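Local coordinates for cutm, flavoprotein of carbon monoxide dehydrogenase (Hydrogenophaga pseudoflava, PDB 1FFV) that binds FAD as the flavoprotein subunit of carbon monoxide dehydrogenase and probably passes electrons from CO oxidation on to an external acceptor, at residues T69-A74 with E169-A174; I63-S68 with S84-A89. All blocks are in the same frame, centred on the assembly; numbering follows the deposited sequence.

Interaction 1. Residues T69-A74 with E169-A174; sequences TVVIGA and EIRVPA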
# COMPACT_ATOMS: atom_id res chain seq x y z
N THR C 69 -10.75 63.54 -13.10
CA THR C 69 -11.41 62.43 -12.43
C THR C 69 -10.67 61.12 -12.68
O THR C 69 -10.33 60.81 -13.83
CB THR C 69 -12.86 62.27 -12.94
OG1 THR C 69 -13.61 63.46 -12.66
CG2 THR C 69 -13.55 61.08 -12.28
N VAL C 70 -10.38 60.37 -11.62
CA VAL C 70 -9.73 59.08 -11.77
C VAL C 70 -10.85 58.06 -11.93
O VAL C 70 -11.81 58.06 -11.16
CB VAL C 70 -8.83 58.72 -10.57
CG1 VAL C 70 -8.27 57.32 -10.73
CG2 VAL C 70 -7.68 59.73 -10.46
N VAL C 71 -10.76 57.25 -12.97
CA VAL C 71 -11.77 56.24 -13.24
C VAL C 71 -11.20 54.85 -12.96
O VAL C 71 -10.19 54.44 -13.55
CB VAL C 71 -12.25 56.31 -14.71
CG1 VAL C 71 -13.49 55.45 -14.91
CG2 VAL C 71 -12.53 57.76 -15.09
N ILE C 72 -11.85 54.15 -12.03
CA ILE C 72 -11.43 52.82 -11.63
C ILE C 72 -12.51 51.77 -11.93
O ILE C 72 -13.63 51.87 -11.43
CB ILE C 72 -11.11 52.79 -10.11
CG1 ILE C 72 -10.05 53.83 -9.77
CG2 ILE C 72 -10.64 51.41 -9.71
CD1 ILE C 72 -9.80 54.01 -8.28
N GLY C 73 -12.15 50.78 -12.75
CA GLY C 73 -13.09 49.73 -13.09
C GLY C 73 -13.54 48.98 -11.84
O GLY C 73 -12.72 48.66 -10.98
N ALA C 74 -14.84 48.72 -11.74
CA ALA C 74 -15.39 48.02 -10.57
C ALA C 74 -14.66 46.71 -10.27
O ALA C 74 -14.54 46.32 -9.11
CB ALA C 74 -16.87 47.76 -10.76
N GLU C 169 -17.99 51.36 -12.64
CA GLU C 169 -16.73 52.00 -12.28
C GLU C 169 -16.85 52.94 -11.09
O GLU C 169 -17.95 53.39 -10.73
CB GLU C 169 -16.19 52.77 -13.49
CG GLU C 169 -17.20 53.74 -14.09
CD GLU C 169 -16.76 54.34 -15.42
OE1 GLU C 169 -16.83 55.58 -15.56
OE2 GLU C 169 -16.37 53.58 -16.33
N ILE C 170 -15.71 53.22 -10.47
CA ILE C 170 -15.65 54.12 -9.33
C ILE C 170 -14.89 55.37 -9.79
O ILE C 170 -13.72 55.31 -10.18
CB ILE C 170 -14.95 53.46 -8.11
CG1 ILE C 170 -15.84 52.35 -7.51
CG2 ILE C 170 -14.66 54.50 -7.03
CD1 ILE C 170 -15.77 51.03 -8.24
N ARG C 171 -15.59 56.50 -9.77
CA ARG C 171 -15.01 57.77 -10.19
C ARG C 171 -14.67 58.62 -8.98
O ARG C 171 -15.52 58.87 -8.13
CB ARG C 171 -15.99 58.53 -11.07
CG ARG C 171 -16.54 57.74 -12.22
CD ARG C 171 -17.34 58.64 -13.13
NE ARG C 171 -17.01 58.34 -14.51
CZ ARG C 171 -16.34 59.15 -15.32
NH1 ARG C 171 -15.93 60.34 -14.91
NH2 ARG C 171 -15.99 58.70 -16.51
N VAL C 172 -13.44 59.09 -8.93
CA VAL C 172 -13.02 59.91 -7.81
C VAL C 172 -12.12 61.06 -8.26
O VAL C 172 -11.28 60.90 -9.14
CB VAL C 172 -12.37 59.05 -6.65
CG1 VAL C 172 -11.92 57.70 -7.16
CG2 VAL C 172 -11.24 59.79 -5.97
N PRO C 173 -12.38 62.27 -7.72
CA PRO C 173 -11.57 63.44 -8.08
C PRO C 173 -10.13 63.27 -7.64
O PRO C 173 -9.85 62.81 -6.54
CB PRO C 173 -12.28 64.59 -7.35
CG PRO C 173 -13.02 63.92 -6.24
CD PRO C 173 -13.53 62.66 -6.88
N ALA C 174 -9.21 63.58 -8.54
CA ALA C 174 -7.79 63.48 -8.23
C ALA C 174 -7.47 64.44 -7.10
O ALA C 174 -8.03 65.54 -7.03
CB ALA C 174 -6.95 63.81 -9.47
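With CG set anti to its carbonyl carbon (chi1 -52°) and the chain bent at chi3, R171 brings its guanidinium alongside V71, within contact of the T69 methyl. V71 holds CG1 anti to the backbone N (chi1 -169°), which places CG2 over one face of that guanidinium, nearer its margin than its middle, 3.9 Å from R171 NH2. T69 lies roughly perpendicular to the arginine side chain, its CG2 lying 3.6 Å from R171 NH1. The other methyl of V71, CG1, rests 3.4 Å from OE1 of E169. The same carboxylate oxygen is met nearly head-on by R171 NE at 3.0 Å, a salt bridge within the strand that ties the arginine to the residue two places before it; R171 NH2 adds a second, weak bond to it. The stronger partner of NH2 is E66, so the arginine spans two carboxylates.

Beneath these side chains runs regular antiparallel pairing. V70 and V172 exchange two backbone hydrogen bonds, as do I72 and I170; V70 N reaches V172 O at 2.7 Å, and I170 N reaches I72 O over the same distance. R171 CA adds a CH...O contact to V70 O. V70, I72, I170 and V172 point to the opposite face, where I72 CD1 approaches V172 CG1 at 4.4 Å.

Just past the strand end, A74 reaches the FAD pocket. Strand 166-173 is the central strand of a five-stranded antiparallel sheet and 69-73 lies beside it, between it and 63-66; strand 135-140 flanks 166-173 across from 69-73, and helix 85-90 packs against V70 and A174.

Interaction 2. Residues I63-S68 with S84-A89; sequences IREEGS and SPIVQA. Unlike the reference sequence in segment 84-89: A89 (reference Gln).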
# COMPACT_ATOMS: atom_id res chain seq x y z
N ILE C 63 -7.91 51.33 -15.21
CA ILE C 63 -7.78 52.53 -14.39
C ILE C 63 -7.32 53.64 -15.34
O ILE C 63 -6.23 53.56 -15.91
CB ILE C 63 -6.72 52.33 -13.28
CG1 ILE C 63 -7.20 51.25 -12.30
CG2 ILE C 63 -6.43 53.65 -12.57
CD1 ILE C 63 -6.13 50.83 -11.29
N ARG C 64 -8.17 54.65 -15.53
CA ARG C 64 -7.82 55.74 -16.43
C ARG C 64 -8.17 57.11 -15.87
O ARG C 64 -8.67 57.22 -14.75
CB ARG C 64 -8.53 55.55 -17.78
CG ARG C 64 -10.04 55.46 -17.67
CD ARG C 64 -10.62 54.65 -18.82
NE ARG C 64 -11.48 53.57 -18.33
CZ ARG C 64 -12.80 53.54 -18.48
NH1 ARG C 64 -13.41 54.53 -19.13
NH2 ARG C 64 -13.51 52.55 -17.96
N GLU C 65 -7.88 58.14 -16.65
CA GLU C 65 -8.16 59.52 -16.27
C GLU C 65 -8.99 60.25 -17.32
O GLU C 65 -8.70 60.18 -18.52
CB GLU C 65 -6.87 60.29 -16.03
CG GLU C 65 -6.07 59.84 -14.82
CD GLU C 65 -4.90 60.76 -14.53
OE1 GLU C 65 -3.83 60.55 -15.14
OE2 GLU C 65 -5.05 61.69 -13.70
N GLU C 66 -10.05 60.90 -16.86
CA GLU C 66 -10.92 61.69 -17.71
C GLU C 66 -10.95 63.06 -17.05
O GLU C 66 -11.66 63.28 -16.07
CB GLU C 66 -12.31 61.07 -17.77
CG GLU C 66 -12.34 59.71 -18.47
CD GLU C 66 -13.74 59.11 -18.57
OE1 GLU C 66 -14.74 59.85 -18.46
OE2 GLU C 66 -13.83 57.88 -18.77
N GLY C 67 -10.13 63.97 -17.58
CA GLY C 67 -10.04 65.30 -17.02
C GLY C 67 -9.35 65.18 -15.67
O GLY C 67 -8.26 64.62 -15.59
N SER C 68 -10.01 65.65 -14.62
CA SER C 68 -9.43 65.58 -13.28
C SER C 68 -10.05 64.46 -12.44
O SER C 68 -9.89 64.42 -11.22
CB SER C 68 -9.59 66.93 -12.58
OG SER C 68 -10.95 67.34 -12.59
N SER C 84 -1.02 50.44 -9.05
CA SER C 84 -1.35 51.42 -10.09
C SER C 84 -0.61 52.75 -9.96
O SER C 84 -0.75 53.45 -8.96
CB SER C 84 -2.85 51.70 -10.09
OG SER C 84 -3.15 52.88 -10.80
N PRO C 85 0.22 53.11 -10.96
CA PRO C 85 0.94 54.38 -10.88
C PRO C 85 -0.01 55.57 -10.90
O PRO C 85 0.30 56.62 -10.34
CB PRO C 85 1.87 54.33 -12.10
CG PRO C 85 1.21 53.36 -13.03
CD PRO C 85 0.70 52.30 -12.10
N ILE C 86 -1.19 55.41 -11.49
CA ILE C 86 -2.17 56.49 -11.50
C ILE C 86 -2.74 56.65 -10.09
O ILE C 86 -2.73 57.75 -9.54
CB ILE C 86 -3.33 56.23 -12.50
CG1 ILE C 86 -2.83 56.34 -13.94
CG2 ILE C 86 -4.45 57.24 -12.28
CD1 ILE C 86 -3.90 56.04 -14.97
N VAL C 87 -3.21 55.56 -9.49
CA VAL C 87 -3.76 55.62 -8.14
C VAL C 87 -2.70 56.11 -7.15
O VAL C 87 -3.01 56.85 -6.23
CB VAL C 87 -4.34 54.26 -7.67
CG1 VAL C 87 -4.88 54.37 -6.26
CG2 VAL C 87 -5.45 53.81 -8.60
N GLN C 88 -1.44 55.73 -7.36
CA GLN C 88 -0.36 56.15 -6.47
C GLN C 88 -0.06 57.65 -6.51
O GLN C 88 0.24 58.26 -5.48
CB GLN C 88 0.93 55.39 -6.80
CG GLN C 88 0.94 53.95 -6.34
CD GLN C 88 2.24 53.25 -6.70
OE1 GLN C 88 2.28 52.02 -6.74
NE2 GLN C 88 3.30 54.01 -6.96
N ALA C 89 -0.14 58.24 -7.69
CA ALA C 89 0.15 59.66 -7.86
C ALA C 89 -1.05 60.57 -7.62
O ALA C 89 -0.89 61.65 -7.04
CB ALA C 89 0.73 59.91 -9.25
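The side chains of I63 and I86 run antiparallel, flank to flank, where the edge strand 63-66 of the antiparallel sheet meets the first turn of helix 85-90. This is strand-to-helix packing within the FAD-binding domain, the short axes inclined at 57° and 8.8 Å apart at closest approach. The two isoleucines overlap along their flanks: CG2 of I63 lies 4.0 Å from CB of I86, while CD1 of I86 reaches past it to the strand backbone, 3.5 Å from I63 O and close to R64 CA. I63 sends its own CD1 the other way, to the start of the helix, where it touches CB of S84 at 3.6 Å and CG2 of V87 at 4.1 Å. With CG1 anti to the carbonyl carbon (chi1 -66°) and CD1 extended beyond it, the methyl of I63 reaches the N-cap residue.

The E65 side chain also points against that of I86, laying its CG on I86 CG2, and its carboxylate continues to a salt bridge with R90, further along the helix. Hydrocarbon contact and charge thus hold the strand to the helix, with no hydrogen bond between 63-68 and 84-89.

S84 is the N-cap of the helix, and both CG2 and CD1 of I63 lie against its OG. An alanine here would keep CB against I63 but is likely to leave V87 N without its capping acceptor and weaken the helix start. In the deposited serine the capping bond is nearly straight: V87 N donates to S84 OG at 3.0 Å, with 176° at the hydrogen.

Overall arrangement
Interactions 1 and 2 are joined through neighbouring strands of one sheet, their centres about 8 Å apart. Strand 63-66 is joined to 69-73 by the short turn at G67 and S68, and V71 N lies 2.7 Å from R64 O, a probable hydrogen bond between them. On one face, R171 NH2 of interaction 1 forms a salt bridge of 2.6 Å to E66 OE1 of 63-68, while V71 packs on E66. On the other, I86 of interaction 2 touches V70, so helix 85-90 bears on both strands. The FAD lies at one end of this unit: the side chain of A74, a pocket residue, is about 4 Å from the cofactor, whereas that of R64 is about 12 Å away.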